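PDB 3OTN: SusD superfamily protein from Parabacteroides distasonis, which is probably an outer-membrane nutrient-binding protein of the SusD family, likely taking part in glycan capture at the cell surface. Local coordinates for residues 158-163 against 195-200; 267-272 against 338-343; 306-311 against 418-423. All coordinates share one frame; numbering follows the deposited sequence.

Contact 1 of 3, residues 158-163 against 195-200; sequences EIYDEI and ADVYLT
Y160, on helix 156-172, sets its ring edge against V197 and its hydroxyl against T200, two residues about one helical turn apart on helix 187-202. Within 158-163 it is the ring of Y160 that makes the contact; I164, further along the helix, also touches V197. The CB of Y160 points toward the partner helix, and CG lies anti to the carbonyl carbon (chi1 -82°), which carries the ring outward into the space between the helices. There V197 meets it at the rim: V197 CG1 sits in the ring plane, 3.8 Å from Y160 CD1, while the two side chains run past each other in opposite directions. That methyl is the branch of V197 anti to the backbone N (chi1 166°). At the far end of the ring the phenol oxygen meets T200, whose side chain crosses that of Y160 at about a right angle; Y160 OH stands 3.3 Å from T200 CG2, close for an oxygen beside a methyl group. T200 can offer its methyl here because its hydroxyl is turned back along its own helix: T200 OG1 donates to D196 O at 2.7 Å. This bond holds the threonine rotamer, while T200 N makes the ordinary helical bond to the same carbonyl from the opposite face, at 2.9 Å from D196 O. F127 of helix 108-133 touches both Y160 and T200, and Y201 adds an edge-to-face contact to the tyrosine ring. D161, the neighbour of Y160, bonds to Y201 OH through its carboxylate and so gives the two helices a polar link beside the apolar one. With the threonine hydroxyl spent inside its helix, Y160 is met here by two methyl groups, and the contact rests on dispersion and shape rather than on polar bonds.

Contact 2 of 3, residues 267-272 against 338-343; sequences IFLPSR and KFFDQV
In the loop-rich part of the SusD fold, F268 and L269, from the long loop between strands 249-253 and 286-287, pack on F339 and F340, which lie in the short link between strand 334-336 and helix 342-348. Each loop offers two consecutive apolar residues, and the pairs match in order: F268 meets F339, and L269 meets F340. In the first pair both CB atoms point toward the opposite segment. F339 comes over one face of the F268 ring, with F339 CD2 3.4 Å above the plane and displaced toward the rim; F268 CZ is the atom it approaches most closely. The rings stay tilted, their planes at 48° and their centroids 5.1 Å apart, an oblique pair that is neither a stack nor edge-to-face. I267 CB lies on the opposite face of F268, and K338 CG rests over one face of F339, each near the rim. The second pair meets through its ends. L269 CD2 comes obliquely to the F340 ring, 3.7 Å from F340 CE2, the two side chains crossing at about a right angle. F340 swings its ring toward the leucine because CG is anti to the backbone N (chi1 -166°), whereas F339 has CG anti to the carbonyl carbon; neighbouring phenylalanines thereby serve different partners. The ring of Y337 stacks on F340, and I336 of strand 334-336 touches F268. The backbone at F340 forms an inverse gamma turn, with a weak bond from D341 N to F339 O at 3.0 Å. D341, which ends the turn, is also the N-cap: its OD1 accepts from A344 N. The arrangement is that of an inverse gamma turn between a strand and an N-capped helix, its aromatic residues packed on the loop after strand 249-253.

Contact 3 of 3, residues 306-311 against 418-423; sequences QYFFTN and LCYENK. With EDO (1,2-ethanediol), chain O.
Y307, just before strand 308-312, and F308, its first residue, point their rings at C419 and Y420 in the turn that follows helix 403-418. C419 SG lies beside the Y307 ring, 3.7 Å from Y307 CD2 and 4.7 Å from the ring centroid. Its line to the centroid stands 59° off the ring normal, making this an oblique sulfur-aromatic contact. The thiol sits between its backbone N and carbonyl carbon (chi1 52°), directed at the tyrosine. F308 and Y420 cross at about a right angle: Y420 CE2 approaches the F308 ring at its edge, in the ring plane, 3.8 Å from F308 CE1, while Y307 CB lies over one face of F308, near the rim. Both phenol groups are tied down elsewhere, Y307 OH to D417 O and Y420 OH to K54 O, which limits how the rings can turn. At the strand's other end, 1,2-ethanediol, probably from the crystallisation liquor, takes a nearly straight bond from N311 ND2 to its O1 (2.8 Å, 177°), and its O1 donates to T310 OG1. On the partner segment L418 to E421 form a type II beta turn, with the bond E421 N to L418 O at 3.3 Å; Y420 occupies its third position with positive phi. The arrangement is that of a type II turn leaving a helix, its two central side chains packed on the residues where the middle strand of a three-stranded antiparallel sheet begins.

Overall arrangement
From the N terminus, contact 1 comes first: it closes a short loop of 31 residues and joins helices 156-172 and 187-202 before the other two open. Contacts 2 and 3 cross: the chain runs through 267-272, then 306-311, then 338-343, and reaches 418-423 last, so contact 3 opens before contact 2 has closed and closes after it. Together they bring the loop after strand 249-253, the small antiparallel sheet and the turn after helix 403-418 into one region. Their centres are 10 Å apart, and K338 of contact 2 reaches E421 and the backbone of C419 in contact 3. Contact 1 lies on the opposite side of the chain's centre from the other two, its centre about 35 Å from that of contact 2.

Contact 1 of 3, residues 158-163 against 195-200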
loop_
_atom_site.group_PDB
_atom_site.type_symbol
_atom_site.label_atom_id
_atom_site.label_comp_id
_atom_site.label_asym_id
_atom_site.label_seq_id
_atom_site.Cartn_x
_atom_site.Cartn_y
_atom_site.Cartn_z
ATOM N N GLU A 158 19.899 9.624 3.680
ATOM C CA GLU A 158 19.818 10.263 4.987
ATOM C C GLU A 158 18.463 10.047 5.685
ATOM O O GLU A 158 18.424 9.857 6.901
ATOM C CB GLU A 158 20.150 11.771 4.908
ATOM C CG GLU A 158 21.607 12.136 4.511
ATOM C CD GLU A 158 21.840 13.665 4.439
ATOM O OE1 GLU A 158 21.010 14.419 4.992
ATOM O OE2 GLU A 158 22.847 14.118 3.842
ATOM N N ILE A 159 17.367 10.087 4.935
ATOM C CA ILE A 159 16.044 9.884 5.511
ATOM C C ILE A 159 15.980 8.453 6.076
ATOM O O ILE A 159 15.553 8.249 7.210
ATOM C CB ILE A 159 14.891 10.083 4.494
ATOM C CG1 ILE A 159 14.861 11.500 3.882
ATOM C CG2 ILE A 159 13.557 9.709 5.118
ATOM C CD1 ILE A 159 14.903 12.659 4.904
ATOM N N TYR A 160 16.433 7.478 5.298
ATOM C CA TYR A 160 16.513 6.111 5.790
ATOM C C TYR A 160 17.465 5.960 7.005
ATOM O O TYR A 160 17.075 5.401 8.030
ATOM C CB TYR A 160 16.968 5.139 4.702
ATOM C CG TYR A 160 15.946 4.609 3.725
ATOM C CD1 TYR A 160 15.272 3.414 3.959
ATOM C CD2 TYR A 160 15.742 5.230 2.506
ATOM C CE1 TYR A 160 14.354 2.885 3.004
ATOM C CE2 TYR A 160 14.836 4.734 1.580
ATOM C CZ TYR A 160 14.155 3.563 1.823
ATOM O OH TYR A 160 13.316 3.082 0.866
ATOM N N ASP A 161 18.689 6.456 6.884
ATOM C CA ASP A 161 19.706 6.203 7.919
ATOM C C ASP A 161 19.476 6.986 9.219
ATOM O O ASP A 161 19.883 6.531 10.283
ATOM C CB ASP A 161 21.113 6.566 7.419
ATOM C CG ASP A 161 21.612 5.666 6.306
ATOM O OD1 ASP A 161 21.030 4.604 6.054
ATOM O OD2 ASP A 161 22.615 6.053 5.693
ATOM N N GLU A 162 18.904 8.181 9.116
ATOM C CA GLU A 162 18.709 9.057 10.271
ATOM C C GLU A 162 17.322 9.022 10.868
ATOM O O GLU A 162 17.164 9.287 12.067
ATOM C CB GLU A 162 19.096 10.512 9.917
ATOM C CG GLU A 162 20.576 10.679 9.573
ATOM C CD GLU A 162 20.974 12.069 9.076
ATOM O OE1 GLU A 162 20.438 13.078 9.593
ATOM O OE2 GLU A 162 21.851 12.144 8.176
ATOM N N ILE A 163 16.309 8.714 10.069
ATOM C CA ILE A 163 14.941 8.723 10.570
ATOM C C ILE A 163 14.316 7.341 10.557
ATOM O O ILE A 163 14.034 6.773 11.601
ATOM C CB ILE A 163 14.014 9.703 9.811
ATOM C CG1 ILE A 163 14.638 11.104 9.796
ATOM C CG2 ILE A 163 12.597 9.732 10.512
ATOM C CD1 ILE A 163 13.732 12.174 9.135
ATOM N N ALA A 195 10.988 -4.999 7.702
ATOM C CA ALA A 195 11.337 -5.943 6.623
ATOM C C ALA A 195 11.324 -5.242 5.240
ATOM O O ALA A 195 12.233 -5.384 4.428
ATOM C CB ALA A 195 10.395 -7.159 6.616
ATOM N N ASP A 196 10.285 -4.476 5.015
ATOM C CA ASP A 196 10.068 -3.794 3.762
ATOM C C ASP A 196 11.123 -2.679 3.574
ATOM O O ASP A 196 11.668 -2.501 2.455
ATOM C CB ASP A 196 8.637 -3.236 3.751
ATOM C CG ASP A 196 8.116 -2.898 2.355
ATOM O OD1 ASP A 196 8.845 -3.033 1.360
ATOM O OD2 ASP A 196 6.950 -2.443 2.266
ATOM N N VAL A 197 11.408 -1.943 4.648
ATOM C CA VAL A 197 12.446 -0.917 4.629
ATOM C C VAL A 197 13.803 -1.480 4.199
ATOM O O VAL A 197 14.415 -0.983 3.278
ATOM C CB VAL A 197 12.541 -0.174 5.988
ATOM C CG1 VAL A 197 13.822 0.645 6.093
ATOM C CG2 VAL A 197 11.273 0.712 6.172
ATOM N N TYR A 198 14.246 -2.538 4.852
ATOM C CA TYR A 198 15.519 -3.147 4.520
ATOM C C TYR A 198 15.565 -3.823 3.142
ATOM O O TYR A 198 16.571 -3.722 2.445
ATOM C CB TYR A 198 15.874 -4.155 5.604
ATOM C CG TYR A 198 16.436 -3.573 6.878
ATOM C CD1 TYR A 198 17.381 -2.524 6.860
ATOM C CD2 TYR A 198 16.166 -4.169 8.097
ATOM C CE1 TYR A 198 17.973 -2.061 8.024
ATOM C CE2 TYR A 198 16.757 -3.697 9.275
ATOM C CZ TYR A 198 17.650 -2.655 9.244
ATOM O OH TYR A 198 18.261 -2.228 10.428
ATOM N N LEU A 199 14.468 -4.487 2.744
ATOM C CA LEU A 199 14.362 -5.056 1.407
ATOM C C LEU A 199 14.497 -3.964 0.338
ATOM O O LEU A 199 15.218 -4.149 -0.651
ATOM C CB LEU A 199 13.031 -5.800 1.229
ATOM C CG LEU A 199 12.719 -6.415 -0.138
ATOM C CD1 LEU A 199 13.794 -7.406 -0.561
ATOM C CD2 LEU A 199 11.252 -7.035 -0.109
ATOM N N THR A 200 13.831 -2.832 0.551
ATOM C CA THR A 200 13.870 -1.684 -0.372
ATOM C C THR A 200 15.242 -1.031 -0.388
ATOM O O THR A 200 15.761 -0.699 -1.458
ATOM C CB THR A 200 12.767 -0.641 -0.026
ATOM O OG1 THR A 200 11.493 -1.301 0.027
ATOM C CG2 THR A 200 12.673 0.488 -1.077
#

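Contact 2 of 3, residues 267-272 against 338-343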
loop_
_atom_site.group_PDB
_atom_site.type_symbol
_atom_site.label_atom_id
_atom_site.label_comp_id
_atom_site.label_asym_id
_atom_site.label_seq_id
_atom_site.Cartn_x
_atom_site.Cartn_y
_atom_site.Cartn_z
ATOM N N ILE A 267 -14.750 2.981 -6.188
ATOM C CA ILE A 267 -13.678 3.180 -7.193
ATOM C C ILE A 267 -13.597 2.041 -8.208
ATOM O O ILE A 267 -13.358 2.281 -9.399
ATOM C CB ILE A 267 -12.289 3.353 -6.456
ATOM C CG1 ILE A 267 -12.228 4.703 -5.714
ATOM C CG2 ILE A 267 -11.067 3.232 -7.356
ATOM C CD1 ILE A 267 -12.201 5.843 -6.588
ATOM N N PHE A 268 -13.804 0.816 -7.724
ATOM C CA PHE A 268 -13.660 -0.400 -8.527
ATOM C C PHE A 268 -14.907 -0.809 -9.292
ATOM O O PHE A 268 -14.836 -1.658 -10.186
ATOM C CB PHE A 268 -13.246 -1.562 -7.626
ATOM C CG PHE A 268 -12.031 -1.269 -6.791
ATOM C CD1 PHE A 268 -10.762 -1.431 -7.303
ATOM C CD2 PHE A 268 -12.166 -0.803 -5.494
ATOM C CE1 PHE A 268 -9.632 -1.144 -6.535
ATOM C CE2 PHE A 268 -11.050 -0.513 -4.728
ATOM C CZ PHE A 268 -9.780 -0.688 -5.244
ATOM N N LEU A 269 -16.040 -0.189 -8.983
ATOM C CA LEU A 269 -17.323 -0.630 -9.506
ATOM C C LEU A 269 -17.485 -0.004 -10.878
ATOM O O LEU A 269 -17.039 1.114 -11.054
ATOM C CB LEU A 269 -18.466 -0.180 -8.588
ATOM C CG LEU A 269 -18.469 -0.649 -7.125
ATOM C CD1 LEU A 269 -19.669 -0.070 -6.313
ATOM C CD2 LEU A 269 -18.423 -2.146 -7.082
ATOM N N PRO A 270 -18.085 -0.719 -11.855
ATOM C CA PRO A 270 -18.233 -0.198 -13.236
ATOM C C PRO A 270 -18.979 1.109 -13.298
ATOM O O PRO A 270 -20.057 1.220 -12.718
ATOM C CB PRO A 270 -19.018 -1.320 -13.981
ATOM C CG PRO A 270 -19.489 -2.248 -12.938
ATOM C CD PRO A 270 -18.566 -2.105 -11.760
ATOM N N SER A 271 -18.406 2.085 -13.992
ATOM C CA SER A 271 -18.921 3.454 -13.975
ATOM C C SER A 271 -20.369 3.569 -14.419
ATOM O O SER A 271 -20.761 2.971 -15.425
ATOM C CB SER A 271 -18.095 4.386 -14.867
ATOM O OG SER A 271 -18.439 5.749 -14.588
ATOM N N ARG A 272 -21.143 4.346 -13.658
ATOM C CA ARG A 272 -22.537 4.653 -13.972
ATOM C C ARG A 272 -23.321 3.393 -14.436
ATOM O O ARG A 272 -24.108 3.461 -15.343
ATOM C CB ARG A 272 -22.612 5.816 -15.007
ATOM C CG ARG A 272 -22.033 7.198 -14.514
ATOM C CD ARG A 272 -22.454 8.380 -15.433
ATOM N N LYS A 338 -12.024 -7.870 -5.925
ATOM C CA LYS A 338 -11.193 -8.176 -4.730
ATOM C C LYS A 338 -11.646 -7.469 -3.437
ATOM O O LYS A 338 -11.565 -8.036 -2.331
ATOM C CB LYS A 338 -9.750 -7.839 -5.077
ATOM C CG LYS A 338 -8.698 -8.326 -4.174
ATOM C CD LYS A 338 -7.335 -8.166 -4.854
ATOM C CE LYS A 338 -6.247 -8.466 -3.892
ATOM N NZ LYS A 338 -4.910 -8.552 -4.514
ATOM N N PHE A 339 -12.213 -6.279 -3.590
ATOM C CA PHE A 339 -12.611 -5.425 -2.465
ATOM C C PHE A 339 -14.116 -5.154 -2.424
ATOM O O PHE A 339 -14.534 -4.178 -1.857
ATOM C CB PHE A 339 -11.836 -4.115 -2.560
ATOM C CG PHE A 339 -10.349 -4.313 -2.766
ATOM C CD1 PHE A 339 -9.591 -4.971 -1.807
ATOM C CD2 PHE A 339 -9.713 -3.854 -3.919
ATOM C CE1 PHE A 339 -8.213 -5.145 -1.971
ATOM C CE2 PHE A 339 -8.334 -4.032 -4.091
ATOM C CZ PHE A 339 -7.594 -4.668 -3.105
ATOM N N PHE A 340 -14.905 -6.085 -2.952
ATOM C CA PHE A 340 -16.355 -5.940 -3.074
ATOM C C PHE A 340 -17.071 -6.291 -1.747
ATOM O O PHE A 340 -17.469 -7.437 -1.478
ATOM C CB PHE A 340 -16.813 -6.789 -4.258
ATOM C CG PHE A 340 -18.212 -6.521 -4.739
ATOM C CD1 PHE A 340 -19.322 -7.127 -4.127
ATOM C CD2 PHE A 340 -18.419 -5.767 -5.897
ATOM C CE1 PHE A 340 -20.616 -6.911 -4.640
ATOM C CE2 PHE A 340 -19.671 -5.540 -6.376
ATOM C CZ PHE A 340 -20.783 -6.125 -5.757
ATOM N N ASP A 341 -17.170 -5.277 -0.899
ATOM C CA ASP A 341 -17.948 -5.309 0.347
ATOM C C ASP A 341 -19.405 -5.421 -0.065
ATOM O O ASP A 341 -20.071 -4.424 -0.362
ATOM C CB ASP A 341 -17.636 -4.044 1.179
ATOM C CG ASP A 341 -18.430 -3.961 2.504
ATOM O OD1 ASP A 341 -19.372 -4.750 2.751
ATOM O OD2 ASP A 341 -18.122 -3.040 3.285
ATOM N N GLN A 342 -19.885 -6.656 -0.082
ATOM C CA GLN A 342 -21.161 -6.983 -0.654
ATOM C C GLN A 342 -22.339 -6.354 0.090
ATOM O O GLN A 342 -23.288 -5.890 -0.541
ATOM C CB GLN A 342 -21.344 -8.488 -0.737
ATOM C CG GLN A 342 -22.575 -8.887 -1.536
ATOM C CD GLN A 342 -22.500 -10.312 -2.046
ATOM O OE1 GLN A 342 -22.106 -11.225 -1.299
ATOM N NE2 GLN A 342 -22.857 -10.513 -3.334
ATOM N N VAL A 343 -22.269 -6.311 1.416
ATOM C CA VAL A 343 -23.283 -5.606 2.205
ATOM C C VAL A 343 -23.327 -4.114 1.836
ATOM O O VAL A 343 -24.400 -3.543 1.686
ATOM C CB VAL A 343 -23.076 -5.811 3.744
ATOM C CG1 VAL A 343 -24.008 -4.895 4.537
ATOM C CG2 VAL A 343 -23.364 -7.306 4.101
#

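Contact 3 of 3, residues 306-311 against 418-423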
loop_
_atom_site.group_PDB
_atom_site.type_symbol
_atom_site.label_atom_id
_atom_site.label_comp_id
_atom_site.label_asym_id
_atom_site.label_seq_id
_atom_site.Cartn_x
_atom_site.Cartn_y
_atom_site.Cartn_z
ATOM N N GLN A 306 -13.872 -13.955 -7.811
ATOM C CA GLN A 306 -12.741 -14.100 -6.916
ATOM C C GLN A 306 -12.103 -12.726 -6.934
ATOM O O GLN A 306 -12.653 -11.829 -6.322
ATOM C CB GLN A 306 -11.836 -15.263 -7.338
ATOM C CG GLN A 306 -12.572 -16.616 -7.179
ATOM C CD GLN A 306 -12.857 -17.002 -5.715
ATOM O OE1 GLN A 306 -12.220 -16.523 -4.788
ATOM N NE2 GLN A 306 -13.789 -17.905 -5.528
ATOM N N TYR A 307 -11.006 -12.513 -7.646
ATOM C CA TYR A 307 -10.416 -11.181 -7.710
ATOM C C TYR A 307 -11.101 -10.271 -8.717
ATOM O O TYR A 307 -11.029 -9.032 -8.593
ATOM C CB TYR A 307 -8.933 -11.296 -8.023
ATOM C CG TYR A 307 -8.009 -11.537 -6.852
ATOM C CD1 TYR A 307 -8.472 -11.813 -5.559
ATOM C CD2 TYR A 307 -6.632 -11.490 -7.045
ATOM C CE1 TYR A 307 -7.589 -11.971 -4.495
ATOM C CE2 TYR A 307 -5.739 -11.633 -5.971
ATOM C CZ TYR A 307 -6.222 -11.895 -4.709
ATOM O OH TYR A 307 -5.351 -12.081 -3.657
ATOM N N PHE A 308 -11.751 -10.875 -9.716
ATOM C CA PHE A 308 -12.386 -10.135 -10.797
ATOM C C PHE A 308 -13.826 -10.574 -10.978
ATOM O O PHE A 308 -14.205 -11.693 -10.579
ATOM C CB PHE A 308 -11.589 -10.311 -12.115
ATOM C CG PHE A 308 -10.137 -9.976 -11.967
ATOM C CD1 PHE A 308 -9.744 -8.673 -11.721
ATOM C CD2 PHE A 308 -9.166 -10.989 -11.958
ATOM C CE1 PHE A 308 -8.391 -8.368 -11.540
ATOM C CE2 PHE A 308 -7.837 -10.702 -11.746
ATOM C CZ PHE A 308 -7.435 -9.395 -11.550
ATOM N N PHE A 309 -14.618 -9.697 -11.584
ATOM C CA PHE A 309 -15.992 -10.018 -12.001
ATOM C C PHE A 309 -16.339 -9.376 -13.329
ATOM O O PHE A 309 -15.663 -8.459 -13.788
ATOM C CB PHE A 309 -17.041 -9.760 -10.900
ATOM C CG PHE A 309 -17.394 -8.308 -10.632
ATOM C CD1 PHE A 309 -16.430 -7.351 -10.340
ATOM C CD2 PHE A 309 -18.748 -7.927 -10.545
ATOM C CE1 PHE A 309 -16.785 -6.019 -10.014
ATOM C CE2 PHE A 309 -19.111 -6.600 -10.231
ATOM C CZ PHE A 309 -18.135 -5.648 -9.960
ATOM N N THR A 310 -17.348 -9.949 -13.978
ATOM C CA THR A 310 -17.745 -9.591 -15.350
ATOM C C THR A 310 -19.263 -9.488 -15.520
ATOM O O THR A 310 -19.737 -9.091 -16.576
ATOM C CB THR A 310 -17.258 -10.670 -16.340
ATOM O OG1 THR A 310 -17.872 -11.911 -16.001
ATOM C CG2 THR A 310 -15.758 -10.846 -16.303
ATOM N N ASN A 311 -20.030 -9.900 -14.510
ATOM C CA ASN A 311 -21.455 -9.707 -14.497
ATOM C C ASN A 311 -21.963 -9.460 -13.059
ATOM O O ASN A 311 -21.301 -9.814 -12.071
ATOM C CB ASN A 311 -22.153 -10.918 -15.146
ATOM C CG ASN A 311 -22.056 -12.179 -14.293
ATOM O OD1 ASN A 311 -22.562 -12.222 -13.180
ATOM N ND2 ASN A 311 -21.415 -13.209 -14.824
ATOM N N LEU A 418 -1.082 -9.981 -4.693
ATOM C CA LEU A 418 -1.197 -8.640 -4.117
ATOM C C LEU A 418 -1.668 -7.533 -5.082
ATOM O O LEU A 418 -1.549 -6.347 -4.775
ATOM C CB LEU A 418 0.138 -8.249 -3.475
ATOM C CG LEU A 418 0.755 -9.339 -2.571
ATOM C CD1 LEU A 418 2.116 -8.874 -2.059
ATOM C CD2 LEU A 418 -0.198 -9.648 -1.410
ATOM N N CYS A 419 -2.197 -7.889 -6.246
ATOM C CA CYS A 419 -2.579 -6.870 -7.208
ATOM C C CYS A 419 -3.600 -5.882 -6.653
ATOM O O CYS A 419 -4.524 -6.278 -5.952
ATOM C CB CYS A 419 -3.148 -7.491 -8.487
ATOM S SG CYS A 419 -4.503 -8.707 -8.236
ATOM N N TYR A 420 -3.415 -4.611 -7.019
ATOM C CA TYR A 420 -4.310 -3.516 -6.703
ATOM C C TYR A 420 -4.361 -3.191 -5.225
ATOM O O TYR A 420 -5.337 -2.587 -4.771
ATOM C CB TYR A 420 -5.710 -3.751 -7.304
ATOM C CG TYR A 420 -5.591 -4.105 -8.798
ATOM C CD1 TYR A 420 -5.026 -3.204 -9.692
ATOM C CD2 TYR A 420 -5.980 -5.338 -9.278
ATOM C CE1 TYR A 420 -4.875 -3.520 -11.043
ATOM C CE2 TYR A 420 -5.822 -5.674 -10.639
ATOM C CZ TYR A 420 -5.266 -4.750 -11.505
ATOM O OH TYR A 420 -5.105 -5.033 -12.854
ATOM N N GLU A 421 -3.308 -3.584 -4.495
ATOM C CA GLU A 421 -3.161 -3.318 -3.045
ATOM C C GLU A 421 -2.059 -2.310 -2.745
ATOM O O GLU A 421 -1.572 -2.235 -1.610
ATOM C CB GLU A 421 -2.858 -4.634 -2.300
ATOM C CG GLU A 421 -3.970 -5.653 -2.283
ATOM C CD GLU A 421 -3.579 -6.981 -1.555
ATOM O OE1 GLU A 421 -3.039 -6.938 -0.442
ATOM O OE2 GLU A 421 -3.820 -8.060 -2.120
ATOM N N ASN A 422 -1.669 -1.520 -3.748
ATOM C CA ASN A 422 -0.659 -0.475 -3.599
ATOM C C ASN A 422 0.720 -1.030 -3.255
ATOM O O ASN A 422 1.470 -0.429 -2.470
ATOM C CB ASN A 422 -1.124 0.612 -2.561
ATOM C CG ASN A 422 -2.068 1.698 -3.155
ATOM O OD1 ASN A 422 -2.344 2.685 -2.478
ATOM N ND2 ASN A 422 -2.595 1.495 -4.371
ATOM N N LYS A 423 1.061 -2.194 -3.809
ATOM C CA LYS A 423 2.399 -2.818 -3.600
ATOM C C LYS A 423 3.241 -2.914 -4.855
ATOM O O LYS A 423 4.475 -2.857 -4.787
ATOM C CB LYS A 423 2.245 -4.260 -3.056
ATOM C CG LYS A 423 1.493 -4.381 -1.757
ATOM C CD LYS A 423 2.191 -3.662 -0.629
ATOM C CE LYS A 423 1.326 -3.676 0.638
ATOM N NZ LYS A 423 2.186 -3.399 1.784
HETATM C C1 EDO O . -20.782 -12.432 -18.662
HETATM O O1 EDO O . -20.357 -13.043 -17.447
HETATM C C2 EDO O . -19.869 -12.889 -19.803
HETATM O O2 EDO O . -18.596 -12.261 -19.668
#